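Local atomic coordinates of glycoside hydrolase family 31 (Trueperella pyogenes, PDB entry 5I0F), a protein that degrades cycloalternan, probably as a retaining glycoside hydrolase that works through a covalent glycosyl-enzyme intermediate. Residues T232-Y238 with L249-G255; P128-S132 with H161-F165. All blocks are in the same frame, centred on the assembly; numbering follows the deposited sequence.

Interaction 1. Residues T232-Y238 with L249-G255; sequences TTRRTWY and LIEVDLG. With CA (calcium ion), chain K.
Arg234 turns CG beside its backbone N (chi1 -56°) and then runs extended as far as NE, which carries its methylenes across Asp253 and Leu254; Asp253 sets CG anti to its own N (chi1 175°), presenting the carboxylate to a calcium ion. Arg234 CD lies 3.4 Å from Asp253 O, and the guanidinium, nearly perpendicular to the carboxylate, has the backbone N of Gly255 over the centre of one face. Both Asp253 OD1 and OD2 bind the calcium at 2.6 Å, and Leu254 O binds it at 2.3 Å. Asp486 completes the protein ligands and also accepts a bond from Arg234 NE, tying the arginine to the metal site. One water joins Thr232 OG1, Arg234 NH1 and Asp253 O; another bridges Arg235 N and Asp253 OD2. Beyond the site, Asp253 N donates to Arg235 O at 3.0 Å, nearly straight, while Trp237 and Glu251 exchange two backbone bonds. Trp237 lays its ring edge along the Glu251 backbone, with CE3 3.5 Å from Glu251 O. On the other face, Tyr238 CE1 packs on Ile250 CG2 at 3.9 Å. This is an antiparallel beta hairpin whose end leads into a calcium site.

Interaction 2. Residues P128-S132 with H161-F165; sequences PSHWS and HRVKF
Trp131 and Lys164 meet at about a right angle, the lysine chain passing over one face of the indole. Lys164 CE stands over the centre of the six-membered ring, 3.7 Å from its centroid and only 4° off the normal, in a CH-pi contact. NZ reaches further, to 3.9 Å from the centroid of the five-membered ring, making a cation-pi interaction. Lys164 can do this because CG sits between its backbone N and carbonyl carbon (chi1 62°) and the chain beyond is extended, so that CG and CD also pack on the indole, CD coming within 3.7 Å of Trp131 CH2. The six-membered ring of the indole is the part nearest the backbone of 161-165: CZ3 approaches Arg162 O at 4.1 Å, and Val163 C lies at the ring edge. Arg162, bent at chi3, brings NH2 obliquely to 4.1 Å from Trp131 CZ2, while its NE is held in a salt bridge by Glu251. At the other end, Ser129 OG lies 3.2 Å from His161 CD2, and His161 NE2 is hydrogen-bonded to Ser156 OG. The chemistry is therefore mainly that of an aromatic face: the indole offers the lysine methylenes an apolar surface and probably steadies the ammonium charge through its pi electrons.

Interaction 2 closes before interaction 1 opens along the chain, and their centres lie about 12 Å apart on the same side of the molecule. Both belong to one six-stranded antiparallel sheet. Across it, interaction 1 joins the neighbouring strands 236-240 and 247-253; 160-168 follows on the far side of 247-253, and 152-155 separates it from 130-132, so interaction 2 reaches over an intervening strand. Glu251 links the two directly: its carboxylate, already tied to Arg162, also packs through OE1 against Trp131 CH2. A probable backbone hydrogen bond from Ile250 N to Phe165 O adds to the junction. Side-chain packing thus continues from edge strand 130-132 to the hairpin, whose calcium, shared with Asp486 of helix 485-506, ties this sheet to the barrel region.

Interaction 1. Residues T232-Y238 with L249-G255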
ATOM      1  N   THR A 232      -3.510   2.848  17.476  1.00 23.09           N
ATOM      2  CA  THR A 232      -3.361   4.200  16.979  1.00 22.57           C
ATOM      3  C   THR A 232      -3.340   4.146  15.457  1.00 22.12           C
ATOM      4  O   THR A 232      -2.971   3.104  14.891  1.00 21.39           O
ATOM      5  CB  THR A 232      -2.056   4.847  17.473  1.00 22.62           C
ATOM      6  OG1 THR A 232      -2.025   6.221  17.061  1.00 23.03           O
ATOM      7  CG2 THR A 232      -0.798   4.143  16.914  1.00 22.32           C
ATOM      8  N   THR A 233      -3.729   5.249  14.822  1.00 21.63           N
ATOM      9  CA  THR A 233      -3.492   5.453  13.374  1.00 21.73           C
ATOM     10  C   THR A 233      -2.394   6.474  13.080  1.00 21.68           C
ATOM     11  O   THR A 233      -2.145   6.812  11.917  1.00 21.76           O
ATOM     12  CB  THR A 233      -4.789   5.813  12.610  1.00 21.73           C
ATOM     13  OG1 THR A 233      -5.305   7.052  13.105  1.00 22.18           O
ATOM     14  CG2 THR A 233      -5.844   4.697  12.774  1.00 22.13           C
ATOM     15  N   ARG A 234      -1.703   6.934  14.119  1.00 21.84           N
ATOM     16  CA  ARG A 234      -0.521   7.755  13.944  1.00 21.92           C
ATOM     17  C   ARG A 234       0.661   6.857  13.608  1.00 21.16           C
ATOM     18  O   ARG A 234       0.598   5.639  13.745  1.00 20.11           O
ATOM     19  CB  ARG A 234      -0.226   8.592  15.198  1.00 22.66           C
ATOM     20  CG  ARG A 234      -1.388   9.469  15.627  1.00 23.60           C
ATOM     21  CD  ARG A 234      -0.971  10.564  16.607  1.00 24.31           C
ATOM     22  NE  ARG A 234      -2.085  11.418  17.012  1.00 25.16           N
ATOM     23  CZ  ARG A 234      -2.971  11.153  17.986  1.00 26.47           C
ATOM     24  NH1 ARG A 234      -2.936  10.014  18.690  1.00 26.42           N
ATOM     25  NH2 ARG A 234      -3.927  12.049  18.266  1.00 27.45           N
ATOM     26  N   ARG A 235       1.740   7.483  13.162  1.00 20.75           N
ATOM     27  CA  ARG A 235       2.929   6.766  12.759  1.00 20.87           C
ATOM     28  C   ARG A 235       3.589   6.110  13.964  1.00 21.01           C
ATOM     29  O   ARG A 235       3.575   6.671  15.062  1.00 21.02           O
ATOM     30  CB  ARG A 235       3.887   7.726  12.090  1.00 21.13           C
ATOM     31  CG  ARG A 235       5.099   7.077  11.464  1.00 21.19           C
ATOM     32  CD  ARG A 235       5.767   8.083  10.561  1.00 21.25           C
ATOM     33  NE  ARG A 235       6.903   7.544   9.816  1.00 21.08           N
ATOM     34  CZ  ARG A 235       7.648   8.283   8.998  1.00 21.53           C
ATOM     35  NH1 ARG A 235       8.661   7.740   8.339  1.00 21.39           N
ATOM     36  NH2 ARG A 235       7.408   9.597   8.865  1.00 22.10           N
ATOM     37  N   THR A 236       4.143   4.921  13.738  1.00 19.93           N
ATOM     38  CA  THR A 236       4.899   4.187  14.736  1.00 20.00           C
ATOM     39  C   THR A 236       6.167   3.648  14.106  1.00 19.87           C
ATOM     40  O   THR A 236       6.214   3.411  12.900  1.00 19.23           O
ATOM     41  CB  THR A 236       4.094   3.016  15.342  1.00 19.97           C
ATOM     42  OG1 THR A 236       3.540   2.209  14.296  1.00 19.48           O
ATOM     43  CG2 THR A 236       2.959   3.536  16.200  1.00 20.11           C
ATOM     44  N   TRP A 237       7.184   3.463  14.941  1.00 19.86           N
ATOM     45  CA  TRP A 237       8.487   2.942  14.532  1.00 20.02           C
ATOM     46  C   TRP A 237       8.854   1.762  15.446  1.00 19.99           C
ATOM     47  O   TRP A 237       8.459   1.727  16.642  1.00 19.96           O
ATOM     48  CB  TRP A 237       9.553   4.016  14.669  1.00 20.42           C
ATOM     49  CG  TRP A 237       9.440   5.231  13.799  1.00 20.52           C
ATOM     50  CD1 TRP A 237      10.152   5.484  12.659  1.00 21.20           C
ATOM     51  CD2 TRP A 237       8.647   6.390  14.037  1.00 21.11           C
ATOM     52  NE1 TRP A 237       9.833   6.718  12.161  1.00 21.17           N
ATOM     53  CE2 TRP A 237       8.911   7.299  12.990  1.00 21.47           C
ATOM     54  CE3 TRP A 237       7.739   6.757  15.047  1.00 21.46           C
ATOM     55  CZ2 TRP A 237       8.294   8.558  12.907  1.00 22.34           C
ATOM     56  CZ3 TRP A 237       7.123   8.013  14.969  1.00 22.77           C
ATOM     57  CH2 TRP A 237       7.408   8.899  13.907  1.00 22.70           C
ATOM     58  N   TYR A 238       9.610   0.817  14.888  1.00 19.57           N
ATOM     59  CA  TYR A 238       9.955  -0.455  15.551  1.00 20.10           C
ATOM     60  C   TYR A 238      11.424  -0.766  15.321  1.00 20.22           C
ATOM     61  O   TYR A 238      11.897  -0.795  14.165  1.00 20.38           O
ATOM     62  CB  TYR A 238       9.065  -1.625  15.038  1.00 19.92           C
ATOM     63  CG  TYR A 238       7.606  -1.291  15.182  1.00 20.09           C
ATOM     64  CD1 TYR A 238       6.946  -1.505  16.390  1.00 20.67           C
ATOM     65  CD2 TYR A 238       6.895  -0.686  14.143  1.00 20.28           C
ATOM     66  CE1 TYR A 238       5.621  -1.136  16.547  1.00 21.29           C
ATOM     67  CE2 TYR A 238       5.569  -0.311  14.293  1.00 20.02           C
ATOM     68  CZ  TYR A 238       4.943  -0.539  15.497  1.00 20.51           C
ATOM     69  OH  TYR A 238       3.643  -0.187  15.664  1.00 21.52           O
ATOM     70  N   LEU A 249      11.945  -2.091  20.678  0.50 21.48           N
ATOM     71  CA  LEU A 249      11.755  -0.689  21.025  0.50 21.63           C
ATOM     72  C   LEU A 249      10.696  -0.116  20.099  0.50 21.14           C
ATOM     73  O   LEU A 249      10.810  -0.243  18.874  0.50 20.32           O
ATOM     74  CB  LEU A 249      13.052   0.096  20.852  0.50 22.44           C
ATOM     75  CG  LEU A 249      14.324  -0.534  21.418  0.50 23.05           C
ATOM     76  CD1 LEU A 249      15.520   0.376  21.166  0.50 23.63           C
ATOM     77  CD2 LEU A 249      14.172  -0.841  22.895  0.50 23.66           C
ATOM     78  N   ILE A 250       9.669   0.489  20.692  1.00 20.83           N
ATOM     79  CA  ILE A 250       8.519   1.015  19.971  1.00 20.62           C
ATOM     80  C   ILE A 250       8.504   2.506  20.220  1.00 21.17           C
ATOM     81  O   ILE A 250       8.601   2.930  21.369  1.00 21.60           O
ATOM     82  CB  ILE A 250       7.211   0.376  20.488  1.00 20.64           C
ATOM     83  CG1 ILE A 250       7.262  -1.138  20.251  1.00 20.62           C
ATOM     84  CG2 ILE A 250       5.976   0.947  19.772  1.00 20.16           C
ATOM     85  CD1 ILE A 250       6.049  -1.885  20.743  1.00 21.29           C
ATOM     86  N   GLU A 251       8.370   3.294  19.159  1.00 20.85           N
ATOM     87  CA  GLU A 251       8.196   4.737  19.266  1.00 21.50           C
ATOM     88  C   GLU A 251       6.887   5.118  18.561  1.00 21.53           C
ATOM     89  O   GLU A 251       6.581   4.612  17.489  1.00 20.02           O
ATOM     90  CB  GLU A 251       9.402   5.455  18.674  1.00 22.79           C
ATOM     91  CG  GLU A 251       9.458   6.942  18.960  1.00 24.58           C
ATOM     92  CD  GLU A 251      10.860   7.547  18.818  1.00 26.29           C
ATOM     93  OE1 GLU A 251      10.944   8.788  18.644  1.00 27.35           O
ATOM     94  OE2 GLU A 251      11.871   6.808  18.878  1.00 26.41           O
ATOM     95  N   VAL A 252       6.125   6.008  19.188  1.00 21.60           N
ATOM     96  CA  VAL A 252       4.771   6.314  18.783  1.00 21.78           C
ATOM     97  C   VAL A 252       4.625   7.830  18.680  1.00 22.61           C
ATOM     98  O   VAL A 252       4.960   8.569  19.630  1.00 22.63           O
ATOM     99  CB  VAL A 252       3.779   5.776  19.834  1.00 22.14           C
ATOM    100  CG1 VAL A 252       2.346   6.034  19.417  1.00 22.93           C
ATOM    101  CG2 VAL A 252       4.020   4.294  20.104  1.00 22.22           C
ATOM    102  N   ASP A 253       4.136   8.304  17.541  1.00 22.76           N
ATOM    103  CA  ASP A 253       3.749   9.720  17.396  1.00 24.78           C
ATOM    104  C   ASP A 253       2.489   9.977  18.230  1.00 25.67           C
ATOM    105  O   ASP A 253       1.573   9.142  18.259  1.00 25.45           O
ATOM    106  CB  ASP A 253       3.533  10.067  15.921  1.00 25.14           C
ATOM    107  CG  ASP A 253       3.016  11.472  15.711  1.00 27.22           C
ATOM    108  OD1 ASP A 253       3.555  12.421  16.317  1.00 27.66           O
ATOM    109  OD2 ASP A 253       2.038  11.654  14.937  1.00 28.60           O
ATOM    110  N   LEU A 254       2.458  11.117  18.923  1.00 27.57           N
ATOM    111  CA  LEU A 254       1.317  11.519  19.740  1.00 29.74           C
ATOM    112  C   LEU A 254       0.554  12.701  19.114  1.00 32.58           C
ATOM    113  O   LEU A 254       0.941  13.172  18.057  1.00 31.80           O
ATOM    114  CB  LEU A 254       1.788  11.858  21.151  1.00 29.65           C
ATOM    115  CG  LEU A 254       2.425  10.686  21.909  1.00 29.41           C
ATOM    116  CD1 LEU A 254       2.972  11.164  23.244  1.00 29.94           C
ATOM    117  CD2 LEU A 254       1.431   9.549  22.094  1.00 29.36           C
ATOM    118  N   GLY A 255      -0.527  13.147  19.758  1.00 35.66           N
ATOM    119  CA  GLY A 255      -1.409  14.243  19.249  1.00 40.94           C
ATOM    120  C   GLY A 255      -0.799  15.632  19.020  1.00 46.74           C
ATOM    121  O   GLY A 255       0.426  15.804  19.042  1.00 51.07           O
TER
HETATM  122 CA    CA K 812       1.488  13.987  15.992  1.00 42.80          CA
HETATM  123  O   HOH W   1      -0.965   7.916  18.809  1.00 21.73           O
HETATM  124  O   HOH W   2       1.294  10.254  12.568  1.00 20.90           O
HETATM  125  O   HOH W   3       3.099  14.902  17.730  1.00 42.91           O
HETATM  126  O   HOH W   4       0.411  16.207  16.077  1.00 41.59           O
HETATM  127  O   HOH W   5       2.615  14.534  14.023  1.00 35.90           O

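Interaction 2. Residues P128-S132 with H161-F165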
ATOM      1  N   PRO A 128      12.388  23.646  21.894  1.00 30.87           N
ATOM      2  CA  PRO A 128      13.109  22.388  21.926  1.00 29.79           C
ATOM      3  C   PRO A 128      12.500  21.371  22.892  1.00 29.83           C
ATOM      4  O   PRO A 128      11.934  21.741  23.932  1.00 29.84           O
ATOM      5  CB  PRO A 128      14.512  22.784  22.383  1.00 30.84           C
ATOM      6  CG  PRO A 128      14.637  24.219  22.048  1.00 31.80           C
ATOM      7  CD  PRO A 128      13.258  24.789  22.218  1.00 31.76           C
ATOM      8  N   SER A 129      12.617  20.106  22.505  1.00 28.74           N
ATOM      9  CA  SER A 129      12.124  18.988  23.256  1.00 28.97           C
ATOM     10  C   SER A 129      13.273  18.218  23.906  1.00 29.70           C
ATOM     11  O   SER A 129      14.429  18.332  23.491  1.00 31.02           O
ATOM     12  CB  SER A 129      11.344  18.034  22.333  1.00 28.56           C
ATOM     13  OG  SER A 129      10.127  18.621  21.893  1.00 28.73           O
ATOM     14  N   HIS A 130      12.937  17.455  24.941  1.00 29.41           N
ATOM     15  CA  HIS A 130      13.868  16.529  25.586  1.00 29.91           C
ATOM     16  C   HIS A 130      13.113  15.282  26.018  1.00 29.25           C
ATOM     17  O   HIS A 130      11.890  15.311  26.179  1.00 28.46           O
ATOM     18  CB  HIS A 130      14.594  17.187  26.770  1.00 31.19           C
ATOM     19  CG  HIS A 130      13.716  17.487  27.948  1.00 31.94           C
ATOM     20  ND1 HIS A 130      12.927  18.613  28.020  1.00 32.59           N
ATOM     21  CD2 HIS A 130      13.521  16.819  29.108  1.00 32.69           C
ATOM     22  CE1 HIS A 130      12.277  18.626  29.169  1.00 33.21           C
ATOM     23  NE2 HIS A 130      12.623  17.549  29.848  1.00 33.40           N
ATOM     24  N   TRP A 131      13.848  14.197  26.188  1.00 31.35           N
ATOM     25  CA  TRP A 131      13.263  12.927  26.624  1.00 31.12           C
ATOM     26  C   TRP A 131      13.176  12.894  28.144  1.00 31.89           C
ATOM     27  O   TRP A 131      14.157  13.150  28.831  1.00 32.78           O
ATOM     28  CB  TRP A 131      14.064  11.727  26.099  1.00 30.53           C
ATOM     29  CG  TRP A 131      13.964  11.529  24.627  1.00 29.94           C
ATOM     30  CD1 TRP A 131      14.908  11.859  23.687  1.00 30.00           C
ATOM     31  CD2 TRP A 131      12.868  10.954  23.900  1.00 28.94           C
ATOM     32  NE1 TRP A 131      14.473  11.531  22.441  1.00 29.10           N
ATOM     33  CE2 TRP A 131      13.225  10.975  22.531  1.00 28.77           C
ATOM     34  CE3 TRP A 131      11.627  10.415  24.268  1.00 28.36           C
ATOM     35  CZ2 TRP A 131      12.379  10.470  21.523  1.00 27.80           C
ATOM     36  CZ3 TRP A 131      10.786   9.915  23.267  1.00 27.42           C
ATOM     37  CH2 TRP A 131      11.170   9.950  21.909  1.00 27.10           C
ATOM     38  N   SER A 132      11.986  12.597  28.660  1.00 32.37           N
ATOM     39  CA  SER A 132      11.731  12.574  30.100  1.00 32.87           C
ATOM     40  C   SER A 132      11.236  11.206  30.535  1.00 33.28           C
ATOM     41  O   SER A 132      10.325  10.636  29.910  1.00 32.71           O
ATOM     42  CB  SER A 132      10.695  13.632  30.470  1.00 33.42           C
ATOM     43  OG  SER A 132      10.394  13.588  31.854  1.00 34.09           O
ATOM     44  N   HIS A 161       5.163  15.099  22.457  1.00 29.13           N
ATOM     45  CA  HIS A 161       5.123  14.867  21.011  1.00 28.63           C
ATOM     46  C   HIS A 161       5.220  13.409  20.599  1.00 27.26           C
ATOM     47  O   HIS A 161       4.590  13.011  19.608  1.00 25.97           O
ATOM     48  CB  HIS A 161       6.221  15.665  20.322  1.00 29.44           C
ATOM     49  CG  HIS A 161       6.238  17.105  20.724  1.00 31.34           C
ATOM     50  ND1 HIS A 161       5.319  18.014  20.260  1.00 33.00           N
ATOM     51  CD2 HIS A 161       7.027  17.780  21.591  1.00 32.53           C
ATOM     52  CE1 HIS A 161       5.552  19.196  20.805  1.00 33.83           C
ATOM     53  NE2 HIS A 161       6.582  19.078  21.621  1.00 33.49           N
ATOM     54  N   ARG A 162       6.036  12.646  21.318  1.00 26.58           N
ATOM     55  CA  ARG A 162       6.272  11.214  21.032  1.00 25.84           C
ATOM     56  C   ARG A 162       6.514  10.456  22.332  1.00 25.71           C
ATOM     57  O   ARG A 162       6.809  11.053  23.375  1.00 25.33           O
ATOM     58  CB  ARG A 162       7.483  11.028  20.113  1.00 26.26           C
ATOM     59  CG  ARG A 162       7.307  11.595  18.709  1.00 27.26           C
ATOM     60  CD  ARG A 162       8.101  10.836  17.656  1.00 27.61           C
ATOM     61  NE  ARG A 162       9.535  10.969  17.875  1.00 28.78           N
ATOM     62  CZ  ARG A 162      10.277  12.007  17.496  1.00 30.49           C
ATOM     63  NH1 ARG A 162       9.747  13.060  16.881  1.00 31.39           N
ATOM     64  NH2 ARG A 162      11.576  12.002  17.755  1.00 32.88           N
ATOM     65  N   VAL A 163       6.414   9.136  22.268  1.00 24.46           N
ATOM     66  CA  VAL A 163       6.796   8.308  23.406  1.00 24.71           C
ATOM     67  C   VAL A 163       7.558   7.121  22.875  1.00 24.13           C
ATOM     68  O   VAL A 163       7.270   6.643  21.783  1.00 22.86           O
ATOM     69  CB  VAL A 163       5.566   7.867  24.229  1.00 25.00           C
ATOM     70  CG1 VAL A 163       4.575   7.052  23.395  1.00 24.88           C
ATOM     71  CG2 VAL A 163       5.977   7.090  25.478  1.00 25.74           C
ATOM     72  N   LYS A 164       8.531   6.647  23.635  1.00 24.31           N
ATOM     73  CA  LYS A 164       9.095   5.344  23.334  1.00 25.17           C
ATOM     74  C   LYS A 164       9.112   4.440  24.548  1.00 24.45           C
ATOM     75  O   LYS A 164       9.179   4.895  25.692  1.00 23.95           O
ATOM     76  CB  LYS A 164      10.462   5.435  22.654  1.00 26.48           C
ATOM     77  CG  LYS A 164      11.547   6.079  23.449  1.00 28.07           C
ATOM     78  CD  LYS A 164      12.659   6.584  22.526  1.00 29.36           C
ATOM     79  CE  LYS A 164      13.743   7.237  23.374  1.00 30.84           C
ATOM     80  NZ  LYS A 164      14.916   7.661  22.574  1.00 31.42           N
ATOM     81  N   PHE A 165       9.009   3.152  24.277  1.00 23.88           N
ATOM     82  CA  PHE A 165       8.975   2.136  25.325  1.00 23.94           C
ATOM     83  C   PHE A 165       9.420   0.802  24.728  1.00 23.47           C
ATOM     84  O   PHE A 165       9.633   0.709  23.515  1.00 23.22           O
ATOM     85  CB  PHE A 165       7.582   2.069  25.978  1.00 23.99           C
ATOM     86  CG  PHE A 165       6.490   1.644  25.051  1.00 24.11           C
ATOM     87  CD1 PHE A 165       5.796   2.583  24.289  1.00 24.58           C
ATOM     88  CD2 PHE A 165       6.163   0.298  24.920  1.00 24.16           C
ATOM     89  CE1 PHE A 165       4.779   2.179  23.426  1.00 24.65           C
ATOM     90  CE2 PHE A 165       5.157  -0.111  24.056  1.00 24.49           C
ATOM     91  CZ  PHE A 165       4.459   0.834  23.311  1.00 24.40           C
TER